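UDP-N-acetylmuramate--L-alanine ligase (Thermotoga maritima, PDB 1J6U) catalyses the ATP-dependent joining of L-alanine to UDP-N-acetylmuramate, releasing ADP and phosphate, a step in building the peptidoglycan of the bacterial cell wall. Local coordinates at residues A[113-118]-A[182-187]; A[216-221]-A[231-236]; A[354-359]-A[441-446]; A[383-388]-A[418-423]. All coordinates share one frame; numbering follows the deposited sequence.

Contact 1: A[113-118]-A[182-187]; sequences KKEEFA and PNYLII
Asn183 reaches across to the start of strand 116-120 and takes the backbone N of Glu116 on its amide oxygen, OD1, at 2.8 Å. The bond is almost straight (178° at the hydrogen), although the donor stands well above the carbonyl plane of the amide. With CG beside its own backbone N (chi1 -69°), the amide turns back to where the neighbouring strand begins. From there the backbones take over in parallel register. Tyr184 N gives to Glu116 O at 3.2 Å, an oxygen that also receives a weak bond from Asn183 N; Ala118 N gives to Tyr184 O, and Ala118 O accepts Ile186 N at 2.9 Å. The carboxylate of Glu116 turns to the hydroxyl of Tyr168 on strand 166-170. On the face of Phe117 and Tyr184 the two rings form an edge-to-face pair, with Tyr184 CD1 3.5 Å from Phe117 CE2 and over the centre of the Phe117 ring. On the other face, Ala118 CB rests on Pro182 CB at 3.6 Å. These are neighbouring parallel strands in the central sheet of the Mur ligase middle domain, and strand 116-120 leads into the predicted ATP-binding loop that begins at Gly121, as in P-loop nucleotide-binding folds.

Contact 2: A[216-221]-A[231-236]; sequences TDLVVT and LGDVTF
Leu218 lays CD1 against Asp233 CB at 3.6 Å. Val219 is bonded through both its N and its O: the first gives to Asp233 OD1 at 2.7 Å, on the anti side and 29° out of the carboxylate plane, and the second takes Asp233 N at 2.8 Å and, weakly, Val234 N. One aspartate thus serves the strand with both side chain and backbone, its CG anti to its own carbonyl carbon (chi1 -67°), which turns OD1 back to Val219 N. Val220 puts its two methyls to different uses: CG2 meets Val234 CG2, while CG1 comes to the edge of the Phe236 ring at CD2, 3.7 Å away. Thr221 closes the pairing, its N bonded to Val234 O and its O taking Phe236 N at 3.1 Å, in the carbonyl plane. Thr221 and Thr235 lie side by side with their CG2 methyls a tight 3.3 Å apart, while their hydroxyls look elsewhere, to Thr228 O and Thr242 N. Thr221 CB also presses on Gly232 CA, which leaves little room for a side chain there. Phe236 packs against Leu283 and Ala284 of helix 276-291, and an alanine here would probably open a gap between them and the Val220 methyl and take away the ring that meets Phe222. The chemistry implies a division of labour: a carboxylate and backbone bonds fix how the last parallel strand of the sheet is placed, and apolar groups fasten it to the helix packed on one face.

Contact 3: A[354-359]-A[441-446]; sequences VVIFQP and GDIIYS
Gln358 meets Ile443 where strand 352-357 and helix 443-457 come together. Its CB sits against Ile443, 3.8 Å from that residue's CB and equally near its CD1. CG stands anti to the backbone N (chi1 172°) and the chain stays extended beyond it, so the amide is carried straight out to segment 441-446. There CD comes up to the backbone N of Ile443, and OE1 accepts that N-H at 2.8 Å with an angle of 167° at the hydrogen; the donor lies above the amide plane. Asp442 N is also close to OE1, but its angle is too poor for a bond. NE2 ends beside Asp442 CB. A side-chain oxygen thus takes up a backbone N-H of segment 441-446, in the Rossmann-like C-terminal domain of the Mur ligases, where helix 443-457 packs beside the central parallel strand 352-357. A leucine in its place would probably leave the N-H of Ile443, in a buried contact, without this acceptor. Ile443 answers with its own side chain: CG1 runs anti to its backbone N (chi1 -162°), bringing CD1 to Ile356 O and to 3.9 Å from Ile356 CG2, the two isoleucines crossing at a slant. Leu423, from the short helix 423-426, touches both Ile356 and Ile443.

Contact 4: A[383-388]-A[418-423]; sequences VVTEVY and EKLPEL
Thr385 and Glu418 bring the two backbones nearest, their CA atoms 5.0 Å apart, where segment 383-388, from strand 381-384, meets segment 418-423, which follows strand 414-416. Residues 420-422 have helical backbone angles, with Leu423 N bonded to Leu420 O at 3.2 Å, and this turn folds Leu423 back over the first segment. The meeting is by van der Waals contact. The ends of Thr385 and Leu423 meet head on: Thr385 OG1 lies 3.5 Å from Leu423 CD2 and equally near CD1, and this buried hydroxyl has no polar partner in the model. The Thr385 methyl CG2 turns to the carbonyl oxygen of Glu418 at 3.7 Å. Val383 and Leu423 run antiparallel past one another, Val383 CG1 to Leu423 CD1 at 4.1 Å. Glu386 sets CB near Glu418 O, but bends at chi2 (43°) so that OE2 takes Val387 N as well as the N-H groups of Ser399 and Gly400. Glu386 OE1 stays 5.2 Å from Glu418 OE1, which is in a salt bridge with Lys419 NZ. Behind this, Val384 packs on helix 400-409 through Ile403 and Leu407, strand 381-384 lies between strands 352-357 and 414-416, and Leu420 and Leu423 lean on helix 443-457.

The four contacts fall into two pairs in different domains. Contacts 1 and 2, centres 11 Å apart, share the mixed sheet of the middle domain, where strands 184-187 and 218-222 are neighbours joined by backbone bonds such as Leu185 O to Val220 N; along the chain contact 1 closes before contact 2 opens. Contacts 3 and 4 lie in the C-terminal domain with centres 7 Å apart, sharing neighbouring strands 352-357 and 381-384, and contact 4 is nested within the loop that contact 3 closes. Between the pairs, centres are 35 to 43 Å apart, across the centre of the chain, consistent with separately folded domains of one ligase.

Contact 1: A[113-118]-A[182-187]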
# COMPACT_ATOMS: atom_id res chain seq x y z
N LYS A 113 -0.95 -17.74 -17.10
CA LYS A 113 -1.63 -19.03 -16.91
C LYS A 113 -1.07 -19.67 -15.63
O LYS A 113 -0.50 -20.76 -15.63
CB LYS A 113 -1.39 -19.92 -18.14
N LYS A 114 -1.23 -18.96 -14.52
CA LYS A 114 -0.70 -19.43 -13.24
C LYS A 114 -1.75 -19.42 -12.15
O LYS A 114 -2.85 -18.93 -12.36
CB LYS A 114 0.45 -18.53 -12.82
CG LYS A 114 1.79 -18.85 -13.43
CD LYS A 114 2.82 -17.94 -12.75
CE LYS A 114 4.29 -18.31 -12.99
NZ LYS A 114 5.12 -17.47 -12.05
N GLU A 115 -1.42 -19.97 -10.99
CA GLU A 115 -2.37 -19.97 -9.88
C GLU A 115 -2.33 -18.54 -9.36
O GLU A 115 -1.26 -18.00 -9.08
CB GLU A 115 -1.90 -20.94 -8.79
CG GLU A 115 -2.84 -21.09 -7.60
CD GLU A 115 -2.19 -21.88 -6.45
OE1 GLU A 115 -0.97 -22.19 -6.50
OE2 GLU A 115 -2.91 -22.19 -5.47
N GLU A 116 -3.49 -17.93 -9.18
CA GLU A 116 -3.53 -16.55 -8.74
C GLU A 116 -4.04 -16.20 -7.34
O GLU A 116 -5.14 -16.57 -6.95
CB GLU A 116 -4.34 -15.74 -9.74
CG GLU A 116 -3.75 -15.71 -11.14
CD GLU A 116 -4.69 -15.01 -12.13
OE1 GLU A 116 -5.67 -14.36 -11.68
OE2 GLU A 116 -4.44 -15.13 -13.35
N PHE A 117 -3.24 -15.44 -6.61
CA PHE A 117 -3.62 -14.96 -5.30
C PHE A 117 -3.86 -13.45 -5.48
O PHE A 117 -2.93 -12.68 -5.71
CB PHE A 117 -2.51 -15.17 -4.27
CG PHE A 117 -2.26 -16.61 -3.91
CD1 PHE A 117 -1.58 -17.46 -4.79
CD2 PHE A 117 -2.62 -17.11 -2.66
CE1 PHE A 117 -1.25 -18.75 -4.42
CE2 PHE A 117 -2.29 -18.40 -2.29
CZ PHE A 117 -1.60 -19.22 -3.18
N ALA A 118 -5.12 -13.04 -5.39
CA ALA A 118 -5.48 -11.64 -5.50
C ALA A 118 -5.98 -11.07 -4.18
O ALA A 118 -6.66 -11.73 -3.36
CB ALA A 118 -6.54 -11.46 -6.58
N PRO A 182 -9.32 -14.62 -10.17
CA PRO A 182 -8.22 -15.32 -9.50
C PRO A 182 -8.74 -16.61 -8.87
O PRO A 182 -9.96 -16.82 -8.77
CB PRO A 182 -7.80 -14.32 -8.44
CG PRO A 182 -9.18 -13.71 -8.03
CD PRO A 182 -9.79 -13.46 -9.38
N ASN A 183 -7.82 -17.45 -8.44
CA ASN A 183 -8.16 -18.70 -7.77
C ASN A 183 -8.70 -18.33 -6.40
O ASN A 183 -9.76 -18.81 -5.96
CB ASN A 183 -6.90 -19.56 -7.54
CG ASN A 183 -6.31 -20.11 -8.82
OD1 ASN A 183 -5.83 -19.36 -9.69
ND2 ASN A 183 -6.33 -21.43 -8.95
N TYR A 184 -7.91 -17.48 -5.73
CA TYR A 184 -8.21 -17.02 -4.38
C TYR A 184 -8.22 -15.51 -4.36
O TYR A 184 -7.38 -14.86 -4.96
CB TYR A 184 -7.14 -17.52 -3.43
CG TYR A 184 -6.59 -18.85 -3.81
CD1 TYR A 184 -5.26 -19.02 -4.11
CD2 TYR A 184 -7.42 -19.96 -3.88
CE1 TYR A 184 -4.76 -20.26 -4.49
CE2 TYR A 184 -6.94 -21.19 -4.25
CZ TYR A 184 -5.61 -21.34 -4.55
OH TYR A 184 -5.16 -22.58 -4.93
N LEU A 185 -9.16 -14.96 -3.63
CA LEU A 185 -9.31 -13.55 -3.49
C LEU A 185 -9.60 -13.17 -2.03
O LEU A 185 -10.54 -13.71 -1.40
CB LEU A 185 -10.48 -13.09 -4.34
CG LEU A 185 -10.94 -11.67 -4.01
CD1 LEU A 185 -9.94 -10.71 -4.67
CD2 LEU A 185 -12.38 -11.43 -4.50
N ILE A 186 -8.76 -12.28 -1.48
CA ILE A 186 -9.05 -11.76 -0.14
C ILE A 186 -9.65 -10.37 -0.41
O ILE A 186 -9.13 -9.60 -1.24
CB ILE A 186 -7.80 -11.54 0.72
CG1 ILE A 186 -7.19 -12.86 1.16
CG2 ILE A 186 -8.18 -10.72 1.94
CD1 ILE A 186 -5.86 -12.70 1.96
N ILE A 187 -10.77 -10.08 0.23
CA ILE A 187 -11.39 -8.78 0.09
C ILE A 187 -11.28 -8.25 1.51
O ILE A 187 -12.04 -8.70 2.38
CB ILE A 187 -12.89 -8.85 -0.26
CG1 ILE A 187 -13.11 -9.58 -1.59
CG2 ILE A 187 -13.47 -7.43 -0.33
CD1 ILE A 187 -14.61 -9.72 -1.97

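Contact 2: A[216-221]-A[231-236]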
# COMPACT_ATOMS: atom_id res chain seq x y z
N THR A 216 -14.18 -16.65 -8.66
CA THR A 216 -13.03 -17.00 -7.84
C THR A 216 -13.33 -18.30 -7.10
O THR A 216 -14.45 -18.48 -6.61
CB THR A 216 -12.75 -15.87 -6.82
OG1 THR A 216 -12.38 -14.69 -7.53
CG2 THR A 216 -11.62 -16.26 -5.88
N ASP A 217 -12.35 -19.20 -7.03
CA ASP A 217 -12.55 -20.46 -6.30
C ASP A 217 -12.77 -20.28 -4.80
O ASP A 217 -13.67 -20.88 -4.22
CB ASP A 217 -11.38 -21.37 -6.54
CG ASP A 217 -11.16 -21.61 -7.99
OD1 ASP A 217 -12.16 -21.48 -8.74
OD2 ASP A 217 -10.01 -21.93 -8.39
N LEU A 218 -11.96 -19.43 -4.17
CA LEU A 218 -12.12 -19.20 -2.75
C LEU A 218 -12.04 -17.70 -2.45
O LEU A 218 -11.08 -17.02 -2.81
CB LEU A 218 -11.04 -19.98 -2.00
CG LEU A 218 -10.98 -19.91 -0.48
CD1 LEU A 218 -12.18 -20.61 0.11
CD2 LEU A 218 -9.68 -20.56 -0.01
N VAL A 219 -13.05 -17.19 -1.77
CA VAL A 219 -13.08 -15.79 -1.43
C VAL A 219 -12.96 -15.64 0.08
O VAL A 219 -13.70 -16.28 0.83
CB VAL A 219 -14.42 -15.13 -1.92
CG1 VAL A 219 -14.51 -13.69 -1.45
CG2 VAL A 219 -14.49 -15.15 -3.45
N VAL A 220 -11.99 -14.83 0.53
CA VAL A 220 -11.87 -14.60 1.97
C VAL A 220 -12.46 -13.22 2.16
O VAL A 220 -12.19 -12.28 1.41
CB VAL A 220 -10.42 -14.66 2.50
CG1 VAL A 220 -10.40 -14.20 3.93
CG2 VAL A 220 -9.90 -16.12 2.45
N THR A 221 -13.24 -13.10 3.20
CA THR A 221 -13.92 -11.88 3.40
C THR A 221 -13.99 -11.44 4.85
O THR A 221 -13.92 -12.27 5.77
CB THR A 221 -15.30 -12.06 2.76
OG1 THR A 221 -15.52 -11.00 1.85
CG2 THR A 221 -16.38 -12.15 3.80
N LEU A 231 -20.08 -12.54 0.73
CA LEU A 231 -19.41 -13.16 -0.40
C LEU A 231 -18.32 -14.13 -0.01
O LEU A 231 -17.84 -14.91 -0.83
CB LEU A 231 -18.78 -12.09 -1.30
CG LEU A 231 -19.74 -11.02 -1.78
CD1 LEU A 231 -18.97 -10.05 -2.63
CD2 LEU A 231 -20.87 -11.63 -2.59
N GLY A 232 -17.89 -14.09 1.24
CA GLY A 232 -16.80 -14.96 1.61
C GLY A 232 -17.11 -16.42 1.83
O GLY A 232 -18.12 -16.79 2.42
N ASP A 233 -16.22 -17.27 1.35
CA ASP A 233 -16.37 -18.68 1.58
C ASP A 233 -15.92 -18.86 3.02
O ASP A 233 -16.39 -19.75 3.71
CB ASP A 233 -15.49 -19.42 0.59
CG ASP A 233 -15.99 -19.24 -0.84
OD1 ASP A 233 -15.17 -18.93 -1.74
OD2 ASP A 233 -17.22 -19.42 -1.05
N VAL A 234 -14.99 -18.02 3.48
CA VAL A 234 -14.54 -17.99 4.88
C VAL A 234 -14.37 -16.51 5.25
O VAL A 234 -14.10 -15.65 4.39
CB VAL A 234 -13.21 -18.74 5.16
CG1 VAL A 234 -13.33 -20.17 4.73
CG2 VAL A 234 -12.05 -18.07 4.46
N THR A 235 -14.54 -16.22 6.54
CA THR A 235 -14.42 -14.87 7.04
C THR A 235 -13.50 -14.71 8.26
O THR A 235 -13.11 -15.70 8.92
CB THR A 235 -15.79 -14.30 7.42
OG1 THR A 235 -16.33 -15.06 8.51
CG2 THR A 235 -16.73 -14.37 6.26
N PHE A 236 -13.15 -13.46 8.52
CA PHE A 236 -12.29 -13.09 9.64
C PHE A 236 -12.92 -11.79 10.14
O PHE A 236 -13.48 -11.00 9.38
CB PHE A 236 -10.81 -12.87 9.21
CG PHE A 236 -10.63 -11.75 8.21
CD1 PHE A 236 -10.41 -10.44 8.64
CD2 PHE A 236 -10.82 -11.99 6.86
CE1 PHE A 236 -10.39 -9.36 7.73
CE2 PHE A 236 -10.82 -10.93 5.94
CZ PHE A 236 -10.61 -9.60 6.37

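Contact 3: A[354-359]-A[441-446]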
# COMPACT_ATOMS: atom_id res chain seq x y z
N VAL A 354 5.64 13.10 17.81
CA VAL A 354 5.59 14.31 16.99
C VAL A 354 5.12 14.00 15.58
O VAL A 354 5.76 13.23 14.85
CB VAL A 354 6.97 14.96 16.87
CG1 VAL A 354 6.88 16.14 15.94
CG2 VAL A 354 7.46 15.39 18.25
N VAL A 355 3.99 14.58 15.20
CA VAL A 355 3.44 14.36 13.88
C VAL A 355 3.70 15.56 12.97
O VAL A 355 3.41 16.70 13.34
CB VAL A 355 1.95 14.13 13.93
CG1 VAL A 355 1.41 13.83 12.53
CG2 VAL A 355 1.66 13.01 14.87
N ILE A 356 4.29 15.29 11.82
CA ILE A 356 4.55 16.27 10.79
C ILE A 356 3.59 15.75 9.70
O ILE A 356 3.84 14.73 9.04
CB ILE A 356 6.00 16.19 10.30
CG1 ILE A 356 6.94 16.52 11.46
CG2 ILE A 356 6.19 17.16 9.15
CD1 ILE A 356 7.52 15.29 12.14
N PHE A 357 2.47 16.44 9.54
CA PHE A 357 1.43 16.01 8.62
C PHE A 357 1.20 16.86 7.39
O PHE A 357 0.91 18.05 7.50
CB PHE A 357 0.14 15.91 9.41
CG PHE A 357 -1.08 15.62 8.57
CD1 PHE A 357 -1.11 14.51 7.73
CD2 PHE A 357 -2.21 16.41 8.68
CE1 PHE A 357 -2.27 14.20 7.01
CE2 PHE A 357 -3.37 16.11 7.97
CZ PHE A 357 -3.40 15.00 7.14
N GLN A 358 1.29 16.24 6.23
CA GLN A 358 1.04 16.93 4.97
C GLN A 358 -0.33 16.46 4.49
O GLN A 358 -0.45 15.35 4.00
CB GLN A 358 2.12 16.57 3.95
CG GLN A 358 1.86 17.07 2.53
CD GLN A 358 2.90 16.56 1.53
OE1 GLN A 358 3.08 15.35 1.36
NE2 GLN A 358 3.59 17.49 0.87
N PRO A 359 -1.39 17.28 4.66
CA PRO A 359 -2.74 16.89 4.24
C PRO A 359 -2.77 16.56 2.75
O PRO A 359 -1.91 16.99 1.98
CB PRO A 359 -3.59 18.10 4.60
CG PRO A 359 -2.80 18.81 5.64
CD PRO A 359 -1.38 18.67 5.13
N GLY A 441 1.71 12.18 0.07
CA GLY A 441 2.52 12.89 -0.90
C GLY A 441 4.00 13.06 -0.68
O GLY A 441 4.71 12.14 -0.28
N ASP A 442 4.43 14.27 -1.02
CA ASP A 442 5.79 14.82 -0.94
C ASP A 442 6.53 14.59 0.38
O ASP A 442 7.75 14.46 0.44
CB ASP A 442 5.70 16.33 -1.07
CG ASP A 442 5.95 16.81 -2.42
OD1 ASP A 442 6.70 16.14 -3.15
OD2 ASP A 442 5.40 17.88 -2.73
N ILE A 443 5.76 14.66 1.46
CA ILE A 443 6.32 14.56 2.78
C ILE A 443 7.38 13.48 2.96
O ILE A 443 8.32 13.66 3.73
CB ILE A 443 5.22 14.44 3.81
CG1 ILE A 443 5.82 14.79 5.17
CG2 ILE A 443 4.53 13.10 3.71
CD1 ILE A 443 4.81 15.08 6.17
N ILE A 444 7.25 12.40 2.19
CA ILE A 444 8.21 11.32 2.24
C ILE A 444 9.63 11.82 2.01
O ILE A 444 10.59 11.24 2.55
CB ILE A 444 7.85 10.16 1.22
CG1 ILE A 444 8.80 8.99 1.46
CG2 ILE A 444 7.91 10.60 -0.23
CD1 ILE A 444 8.45 8.22 2.77
N TYR A 445 9.80 12.91 1.25
CA TYR A 445 11.15 13.43 1.02
C TYR A 445 11.70 14.27 2.22
O TYR A 445 12.89 14.29 2.48
CB TYR A 445 11.19 14.26 -0.27
CG TYR A 445 10.74 13.47 -1.49
CD1 TYR A 445 9.44 13.63 -1.99
CD2 TYR A 445 11.57 12.51 -2.08
CE1 TYR A 445 8.97 12.85 -3.06
CE2 TYR A 445 11.11 11.71 -3.15
CZ TYR A 445 9.81 11.88 -3.64
OH TYR A 445 9.33 11.13 -4.70
N SER A 446 10.81 14.92 2.96
CA SER A 446 11.21 15.71 4.12
C SER A 446 11.75 14.72 5.11
O SER A 446 12.83 14.91 5.69
CB SER A 446 10.00 16.41 4.74
OG SER A 446 9.28 17.10 3.75

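Contact 4: A[383-388]-A[418-423]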
# COMPACT_ATOMS: atom_id res chain seq x y z
N VAL A 383 3.00 19.48 13.56
CA VAL A 383 3.43 20.44 12.55
C VAL A 383 2.61 20.09 11.29
O VAL A 383 2.73 18.98 10.77
CB VAL A 383 4.93 20.30 12.16
CG1 VAL A 383 5.24 21.25 10.97
CG2 VAL A 383 5.83 20.67 13.32
N VAL A 384 1.75 20.99 10.82
CA VAL A 384 0.95 20.72 9.62
C VAL A 384 1.57 21.51 8.47
O VAL A 384 2.08 22.59 8.71
CB VAL A 384 -0.47 21.26 9.73
CG1 VAL A 384 -1.26 20.81 8.52
CG2 VAL A 384 -1.12 20.81 11.01
N THR A 385 1.55 20.96 7.25
CA THR A 385 2.07 21.68 6.09
C THR A 385 0.87 21.93 5.21
O THR A 385 -0.24 21.51 5.52
CB THR A 385 2.99 20.91 5.16
OG1 THR A 385 3.66 19.87 5.86
CG2 THR A 385 4.01 21.88 4.58
N GLU A 386 1.13 22.60 4.10
CA GLU A 386 0.10 22.91 3.15
C GLU A 386 -0.29 21.60 2.48
O GLU A 386 0.51 20.66 2.45
CB GLU A 386 0.62 23.91 2.11
CG GLU A 386 -0.52 24.49 1.33
CD GLU A 386 -1.68 24.85 2.26
OE1 GLU A 386 -1.55 25.86 2.98
OE2 GLU A 386 -2.69 24.11 2.30
N VAL A 387 -1.51 21.52 1.95
CA VAL A 387 -1.93 20.29 1.29
C VAL A 387 -1.08 19.96 0.07
O VAL A 387 -0.56 20.85 -0.60
CB VAL A 387 -3.35 20.34 0.83
CG1 VAL A 387 -4.23 20.83 1.96
CG2 VAL A 387 -3.44 21.20 -0.40
N TYR A 388 -0.93 18.67 -0.19
CA TYR A 388 -0.17 18.20 -1.33
C TYR A 388 -1.12 18.34 -2.52
O TYR A 388 -2.17 17.68 -2.56
CB TYR A 388 0.21 16.75 -1.11
CG TYR A 388 0.95 16.14 -2.26
CD1 TYR A 388 2.29 16.44 -2.48
CD2 TYR A 388 0.30 15.26 -3.14
CE1 TYR A 388 2.98 15.87 -3.55
CE2 TYR A 388 0.98 14.68 -4.21
CZ TYR A 388 2.32 14.99 -4.41
OH TYR A 388 3.00 14.47 -5.49
N GLU A 418 4.29 26.29 5.83
CA GLU A 418 3.82 26.11 4.48
C GLU A 418 4.76 25.62 3.40
O GLU A 418 4.32 24.94 2.49
CB GLU A 418 3.12 27.36 3.98
CG GLU A 418 4.01 28.37 3.34
CD GLU A 418 3.24 29.22 2.38
OE1 GLU A 418 2.61 28.64 1.47
OE2 GLU A 418 3.27 30.46 2.54
N LYS A 419 6.04 25.96 3.46
CA LYS A 419 6.96 25.50 2.43
C LYS A 419 7.55 24.13 2.78
O LYS A 419 8.21 23.99 3.81
CB LYS A 419 8.05 26.54 2.20
CG LYS A 419 7.68 27.64 1.20
CD LYS A 419 6.18 27.79 1.02
CE LYS A 419 5.86 28.41 -0.35
NZ LYS A 419 4.47 28.13 -0.84
N LEU A 420 7.33 23.14 1.93
CA LEU A 420 7.80 21.78 2.16
C LEU A 420 9.28 21.63 2.55
O LEU A 420 9.61 20.85 3.45
CB LEU A 420 7.49 20.92 0.94
CG LEU A 420 7.21 19.40 0.99
CD1 LEU A 420 8.49 18.60 0.71
CD2 LEU A 420 6.54 19.01 2.34
N PRO A 421 10.19 22.38 1.92
CA PRO A 421 11.64 22.29 2.23
C PRO A 421 12.02 22.78 3.63
O PRO A 421 13.11 22.53 4.14
CB PRO A 421 12.29 23.13 1.16
CG PRO A 421 11.23 23.24 0.07
CD PRO A 421 9.95 23.33 0.83
N GLU A 422 11.09 23.48 4.26
CA GLU A 422 11.32 23.99 5.58
C GLU A 422 11.06 22.97 6.64
O GLU A 422 11.68 23.02 7.72
CB GLU A 422 10.46 25.24 5.82
CG GLU A 422 11.06 26.45 5.17
CD GLU A 422 12.40 26.85 5.79
OE1 GLU A 422 13.36 27.16 5.04
OE2 GLU A 422 12.48 26.85 7.05
N LEU A 423 10.13 22.05 6.35
CA LEU A 423 9.71 20.96 7.25
C LEU A 423 10.84 20.31 8.11
O LEU A 423 10.84 20.42 9.34
CB LEU A 423 9.00 19.90 6.42
CG LEU A 423 7.60 19.48 6.87
CD1 LEU A 423 6.79 20.68 7.20
CD2 LEU A 423 6.92 18.68 5.78